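Local coordinates for hypothetical protein (Actinomyces odontolyticus, PDB 4MJG) that is of unknown function but belongs to the DUF4853 family, has a large antiparallel beta sheet, and is probably made as a lipoprotein, at residues A[19-24]-A[113-118]; A[109-114]-A[119-124]. All blocks are in the same frame, centred on the assembly; numbering follows the deposited sequence.

Interaction 1. Residues A[19-24]-A[113-118]; sequences EEYISR and DNYGGL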
loop_
_atom_site.group_PDB
_atom_site.type_symbol
_atom_site.label_atom_id
_atom_site.label_comp_id
_atom_site.label_asym_id
_atom_site.label_seq_id
_atom_site.Cartn_x
_atom_site.Cartn_y
_atom_site.Cartn_z
ATOM N N GLU A 19 -4.521 2.990 -15.608
ATOM C CA GLU A 19 -5.507 1.913 -15.671
ATOM C C GLU A 19 -4.847 0.537 -15.676
ATOM O O GLU A 19 -5.353 -0.398 -15.052
ATOM C CB GLU A 19 -6.386 2.080 -16.910
ATOM C CG GLU A 19 -7.251 3.335 -16.888
ATOM C CD GLU A 19 -7.219 4.093 -18.204
ATOM O OE1 GLU A 19 -6.129 4.589 -18.584
ATOM O OE2 GLU A 19 -8.285 4.194 -18.853
ATOM N N GLU A 20 -3.724 0.420 -16.383
ATOM C CA GLU A 20 -2.950 -0.821 -16.416
ATOM C C GLU A 20 -2.367 -1.114 -15.043
ATOM O O GLU A 20 -2.297 -2.273 -14.621
ATOM C CB GLU A 20 -1.821 -0.712 -17.450
ATOM C CG GLU A 20 -0.909 -1.933 -17.572
ATOM C CD GLU A 20 -1.542 -3.100 -18.310
ATOM O OE1 GLU A 20 -2.735 -3.028 -18.668
ATOM O OE2 GLU A 20 -0.831 -4.105 -18.533
ATOM N N TYR A 21 -1.951 -0.056 -14.352
ATOM C CA TYR A 21 -1.348 -0.183 -13.031
ATOM C C TYR A 21 -2.380 -0.633 -12.004
ATOM O O TYR A 21 -2.128 -1.545 -11.206
ATOM C CB TYR A 21 -0.749 1.148 -12.606
ATOM C CG TYR A 21 0.212 1.063 -11.444
ATOM C CD1 TYR A 21 -0.232 1.181 -10.132
ATOM C CD2 TYR A 21 1.573 0.901 -11.663
ATOM C CE1 TYR A 21 0.656 1.125 -9.066
ATOM C CE2 TYR A 21 2.470 0.847 -10.607
ATOM C CZ TYR A 21 2.011 0.956 -9.313
ATOM O OH TYR A 21 2.913 0.908 -8.275
ATOM N N ILE A 22 -3.543 0.009 -12.036
ATOM C CA ILE A 22 -4.657 -0.371 -11.172
ATOM C C ILE A 22 -5.043 -1.834 -11.403
ATOM O O ILE A 22 -5.247 -2.599 -10.451
ATOM C CB ILE A 22 -5.872 0.549 -11.410
ATOM C CG1 ILE A 22 -5.598 1.930 -10.802
ATOM C CG2 ILE A 22 -7.131 -0.047 -10.802
ATOM C CD1 ILE A 22 -6.582 3.003 -11.207
ATOM N N SER A 23 -5.118 -2.212 -12.673
ATOM C CA SER A 23 -5.516 -3.561 -13.062
ATOM C C SER A 23 -4.504 -4.647 -12.667
ATOM O O SER A 23 -4.897 -5.706 -12.171
ATOM C CB SER A 23 -5.755 -3.606 -14.571
ATOM O OG SER A 23 -5.971 -4.931 -15.013
ATOM N N ARG A 24 -3.212 -4.376 -12.862
ATOM C CA ARG A 24 -2.185 -5.428 -12.802
ATOM C C ARG A 24 -1.115 -5.307 -11.710
ATOM O O ARG A 24 -0.616 -6.325 -11.225
ATOM C CB ARG A 24 -1.533 -5.564 -14.174
ATOM C CG ARG A 24 -2.373 -6.470 -15.066
ATOM C CD ARG A 24 -2.213 -6.266 -16.568
ATOM N NE ARG A 24 -0.923 -6.708 -17.111
ATOM C CZ ARG A 24 -0.545 -7.979 -17.280
ATOM N NH1 ARG A 24 -1.336 -9.000 -16.948
ATOM N NH2 ARG A 24 0.657 -8.234 -17.790
ATOM N N ASP A 113 9.774 1.006 -5.798
ATOM C CA ASP A 113 9.685 0.295 -7.082
ATOM C C ASP A 113 10.469 1.030 -8.168
ATOM O O ASP A 113 10.910 2.168 -7.977
ATOM C CB ASP A 113 8.222 0.077 -7.512
ATOM C CG ASP A 113 7.455 1.383 -7.729
ATOM O OD1 ASP A 113 8.016 2.322 -8.331
ATOM O OD2 ASP A 113 6.277 1.467 -7.305
ATOM N N ASN A 114 10.631 0.370 -9.310
ATOM C CA ASN A 114 11.439 0.906 -10.416
ATOM C C ASN A 114 10.858 2.163 -11.077
ATOM O O ASN A 114 11.531 2.802 -11.885
ATOM C CB ASN A 114 11.734 -0.178 -11.473
ATOM C CG ASN A 114 10.568 -1.132 -11.688
ATOM O OD1 ASN A 114 9.904 -1.554 -10.732
ATOM N ND2 ASN A 114 10.323 -1.492 -12.944
ATOM N N TYR A 115 9.620 2.513 -10.725
ATOM C CA TYR A 115 8.983 3.753 -11.188
ATOM C C TYR A 115 9.239 4.928 -10.241
ATOM O O TYR A 115 8.900 6.066 -10.557
ATOM C CB TYR A 115 7.469 3.555 -11.319
ATOM C CG TYR A 115 7.002 2.782 -12.532
ATOM C CD1 TYR A 115 7.866 1.963 -13.259
ATOM C CD2 TYR A 115 5.674 2.858 -12.943
ATOM C CE1 TYR A 115 7.419 1.260 -14.369
ATOM C CE2 TYR A 115 5.219 2.155 -14.047
ATOM C CZ TYR A 115 6.095 1.360 -14.757
ATOM O OH TYR A 115 5.642 0.671 -15.853
ATOM N N GLY A 116 9.836 4.658 -9.085
ATOM C CA GLY A 116 9.973 5.675 -8.040
ATOM C C GLY A 116 8.765 5.691 -7.116
ATOM O O GLY A 116 8.676 6.520 -6.203
ATOM N N GLY A 117 7.838 4.761 -7.356
ATOM C CA GLY A 117 6.687 4.559 -6.501
ATOM C C GLY A 117 7.075 3.883 -5.210
ATOM O O GLY A 117 8.238 3.543 -5.002
ATOM N N LEU A 118 6.085 3.652 -4.358
ATOM C CA LEU A 118 6.329 3.470 -2.939
ATOM C C LEU A 118 5.347 2.503 -2.271
ATOM O O LEU A 118 4.172 2.435 -2.628
ATOM C CB LEU A 118 6.221 4.845 -2.275
ATOM C CG LEU A 118 6.269 4.944 -0.758
ATOM C CD1 LEU A 118 7.696 4.732 -0.308
ATOM C CD2 LEU A 118 5.751 6.298 -0.285
#
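Tyr21 carries the whole approach of helix 19-24 to the turn at 113-118, its ring reaching Asp113 through the hydroxyl and Tyr115 through a ring carbon. Glu19 OE1 is hydrogen-bonded to Thr139 OG1. Next comes Tyr21, whose CG stands anti to its backbone N (chi1 -164°), and this sends the ring out from the helix toward the turn. A tyrosine suits the place because the backbones are far apart, with 11.2 Å between Tyr21 CA and Tyr115 CA, and the two tyrosine side chains bridge the gap from either backbone. Its OH lies 3.5 Å from Asp113 OD2, a polar approach too long to count as a hydrogen bond, with ring and carboxylate planes 70° apart. Nearer the helix, Tyr21 CE2 lies 4.4 Å from Tyr115 CD2, a loose apolar touch, while Tyr115 OH is hydrogen-bonded to Val16 N. Further along, Arg24 turns back to Glu20, a salt bridge with 3.0 Å between Arg24 NE and Glu20 OE2, although as a hydrogen bond it is weak.

Segment 113-118 is the turn between strands 107-113 and 118-123, and Ser134 and Leu137 also pack on Tyr21. Across from the helix, Asp113 opens a type I turn and is occupied mainly with its own loop. Asp113 OD1 accepts from Tyr115 N at 2.9 Å, an Asx turn, and also from Gly117 N, the two donors coming from opposite faces of the carboxylate. Gly116 has a positive phi of 89°, a conformation easy for glycine. The chemistry thus implies a carboxylate fixed by two N-H groups of its own turn, which grip OD1, while OD2 only lies near the Tyr21 hydroxyl.

Interaction 2. Residues A[109-114]-A[119-124]; sequences IQLIDN and VEFKFS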
loop_
_atom_site.group_PDB
_atom_site.type_symbol
_atom_site.label_atom_id
_atom_site.label_comp_id
_atom_site.label_asym_id
_atom_site.label_seq_id
_atom_site.Cartn_x
_atom_site.Cartn_y
_atom_site.Cartn_z
ATOM N N ILE A 109 9.235 2.194 7.082
ATOM C CA ILE A 109 10.107 1.499 6.143
ATOM C C ILE A 109 9.428 1.581 4.782
ATOM O O ILE A 109 8.235 1.284 4.657
ATOM C CB ILE A 109 10.324 0.024 6.520
ATOM C CG1 ILE A 109 10.967 -0.074 7.905
ATOM C CG2 ILE A 109 11.207 -0.669 5.484
ATOM C CD1 ILE A 109 10.990 -1.476 8.466
ATOM N N GLN A 110 10.188 1.991 3.771
ATOM C CA GLN A 110 9.657 2.163 2.434
ATOM C C GLN A 110 10.229 1.113 1.499
ATOM O O GLN A 110 11.399 0.739 1.610
ATOM C CB GLN A 110 10.003 3.551 1.898
ATOM C CG GLN A 110 9.377 4.700 2.669
ATOM C CD GLN A 110 10.152 5.051 3.915
ATOM O OE1 GLN A 110 11.361 5.314 3.854
ATOM N NE2 GLN A 110 9.463 5.066 5.059
ATOM N N LEU A 111 9.395 0.664 0.569
ATOM C CA LEU A 111 9.791 -0.264 -0.478
ATOM C C LEU A 111 9.645 0.479 -1.801
ATOM O O LEU A 111 8.529 0.831 -2.190
ATOM C CB LEU A 111 8.879 -1.489 -0.437
ATOM C CG LEU A 111 9.529 -2.867 -0.379
ATOM C CD1 LEU A 111 10.524 -2.964 0.766
ATOM C CD2 LEU A 111 8.445 -3.923 -0.234
ATOM N N ILE A 112 10.767 0.759 -2.464
ATOM C CA ILE A 112 10.766 1.606 -3.659
ATOM C C ILE A 112 10.750 0.757 -4.925
ATOM O O ILE A 112 11.611 -0.101 -5.107
ATOM C CB ILE A 112 12.002 2.541 -3.702
ATOM C CG1 ILE A 112 12.186 3.291 -2.372
ATOM C CG2 ILE A 112 11.891 3.535 -4.851
ATOM C CD1 ILE A 112 11.014 4.164 -1.970
ATOM N N ASP A 113 9.774 1.006 -5.798
ATOM C CA ASP A 113 9.685 0.295 -7.082
ATOM C C ASP A 113 10.469 1.030 -8.168
ATOM O O ASP A 113 10.910 2.168 -7.977
ATOM C CB ASP A 113 8.222 0.077 -7.512
ATOM C CG ASP A 113 7.455 1.383 -7.729
ATOM O OD1 ASP A 113 8.016 2.322 -8.331
ATOM O OD2 ASP A 113 6.277 1.467 -7.305
ATOM N N ASN A 114 10.631 0.370 -9.310
ATOM C CA ASN A 114 11.439 0.906 -10.416
ATOM C C ASN A 114 10.858 2.163 -11.077
ATOM O O ASN A 114 11.531 2.802 -11.885
ATOM C CB ASN A 114 11.734 -0.178 -11.473
ATOM C CG ASN A 114 10.568 -1.132 -11.688
ATOM O OD1 ASN A 114 9.904 -1.554 -10.732
ATOM N ND2 ASN A 114 10.323 -1.492 -12.944
ATOM N N VAL A 119 5.851 1.758 -1.297
ATOM C CA VAL A 119 5.014 1.026 -0.354
ATOM C C VAL A 119 5.610 1.235 1.026
ATOM O O VAL A 119 6.802 1.027 1.213
ATOM C CB VAL A 119 4.959 -0.476 -0.672
ATOM C CG1 VAL A 119 4.116 -1.212 0.364
ATOM C CG2 VAL A 119 4.408 -0.693 -2.072
ATOM N N GLU A 120 4.787 1.657 1.985
ATOM C CA GLU A 120 5.284 2.051 3.300
ATOM C C GLU A 120 4.694 1.232 4.441
ATOM O O GLU A 120 3.476 1.122 4.583
ATOM C CB GLU A 120 5.014 3.537 3.554
ATOM C CG GLU A 120 5.523 4.001 4.909
ATOM C CD GLU A 120 5.743 5.495 4.980
ATOM O OE1 GLU A 120 4.868 6.241 4.494
ATOM O OE2 GLU A 120 6.788 5.919 5.526
ATOM N N PHE A 121 5.576 0.673 5.260
ATOM C CA PHE A 121 5.191 0.004 6.492
ATOM C C PHE A 121 5.435 0.988 7.626
ATOM O O PHE A 121 6.590 1.282 7.942
ATOM C CB PHE A 121 6.043 -1.244 6.700
ATOM C CG PHE A 121 5.976 -2.226 5.561
ATOM C CD1 PHE A 121 6.781 -2.069 4.444
ATOM C CD2 PHE A 121 5.117 -3.317 5.614
ATOM C CE1 PHE A 121 6.724 -2.973 3.396
ATOM C CE2 PHE A 121 5.058 -4.225 4.568
ATOM C CZ PHE A 121 5.861 -4.052 3.456
ATOM N N LYS A 122 4.362 1.518 8.214
ATOM C CA LYS A 122 4.482 2.462 9.328
ATOM C C LYS A 122 4.388 1.767 10.684
ATOM O O LYS A 122 3.311 1.355 11.117
ATOM C CB LYS A 122 3.438 3.586 9.232
ATOM C CG LYS A 122 4.025 4.930 8.828
ATOM C CD LYS A 122 3.046 6.075 9.031
ATOM C CE LYS A 122 3.765 7.419 9.049
ATOM N NZ LYS A 122 4.594 7.657 7.832
ATOM N N PHE A 123 5.526 1.652 11.361
ATOM C CA PHE A 123 5.551 1.122 12.718
ATOM C C PHE A 123 4.990 2.132 13.708
ATOM O O PHE A 123 5.213 3.336 13.578
ATOM C CB PHE A 123 6.975 0.743 13.139
ATOM C CG PHE A 123 7.139 0.581 14.624
ATOM C CD1 PHE A 123 6.826 -0.621 15.246
ATOM C CD2 PHE A 123 7.584 1.640 15.405
ATOM C CE1 PHE A 123 6.967 -0.767 16.614
ATOM C CE2 PHE A 123 7.727 1.500 16.776
ATOM C CZ PHE A 123 7.418 0.295 17.380
ATOM N N SER A 124 4.251 1.623 14.688
ATOM C CA SER A 124 3.920 2.368 15.898
ATOM C C SER A 124 3.691 1.345 17.006
ATOM O O SER A 124 3.624 0.144 16.743
ATOM C CB SER A 124 2.688 3.258 15.695
ATOM O OG SER A 124 1.490 2.546 15.915
#
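Gln110 and Glu120 face each other as a non-hydrogen-bonded pair of this antiparallel hairpin, and their side chains run alongside one another on the same face. Gln110 NE2 gives a hydrogen bond to Glu120 OE2 at 2.8 Å, meeting that oxygen from above the carboxylate plane; amide and carboxylate stand 90° apart. The glutamine chain bends at chi2 (82°), which carries its amide across to the neighbouring strand. The same NE2 also donates to Asp98 OD1, and Lys122 NZ adds a long salt bridge to Glu120 OE2.

Ile109 and Phe121 exchange two nearly straight backbone bonds, Ile109 N to Phe121 O at 2.9 Å and Phe121 N to Ile109 O at 2.8 Å. At the next hydrogen-bonded pair toward the turn, Leu111 N donates to Val119 O at 2.7 Å, and Val119 N returns a more bent bond to Leu111 O. The carbonyl oxygens of Ile109 and Val119 each receive a CA-H...O contact as well, from Glu120 and Gln110.

Ile109, Leu111, Val119 and Phe121 form the other face, where branched and aromatic groups suit burial: Leu111 CD2 meets the edge of the Phe121 ring at CE1, 4.1 Å away, and Val84 of helix 77-86 packs against Ile109, Leu111 and Phe121. Polar groups thus hold the strands on one face, and hydrocarbon does so on the face turned to helix 77-86.

How the interactions relate
From the N terminus, helix 18-24 comes first, and interaction 1 closes a long loop of 88 intervening residues by bringing it to the turn at 113-118. Interaction 2 closes a far shorter one, pairing strands 107-113 and 118-123 of the hairpin that this turn joins. The two cross: interaction 2 opens inside the span of interaction 1 and closes beyond it, and they share Asp113 and Asn114. Leu118, at the start of the returning strand, packs on Gln110 and Ile112 and so links them. Together they tie the N-terminal helix to the hairpin end of the antiparallel sheet, with centres about 14 Å apart.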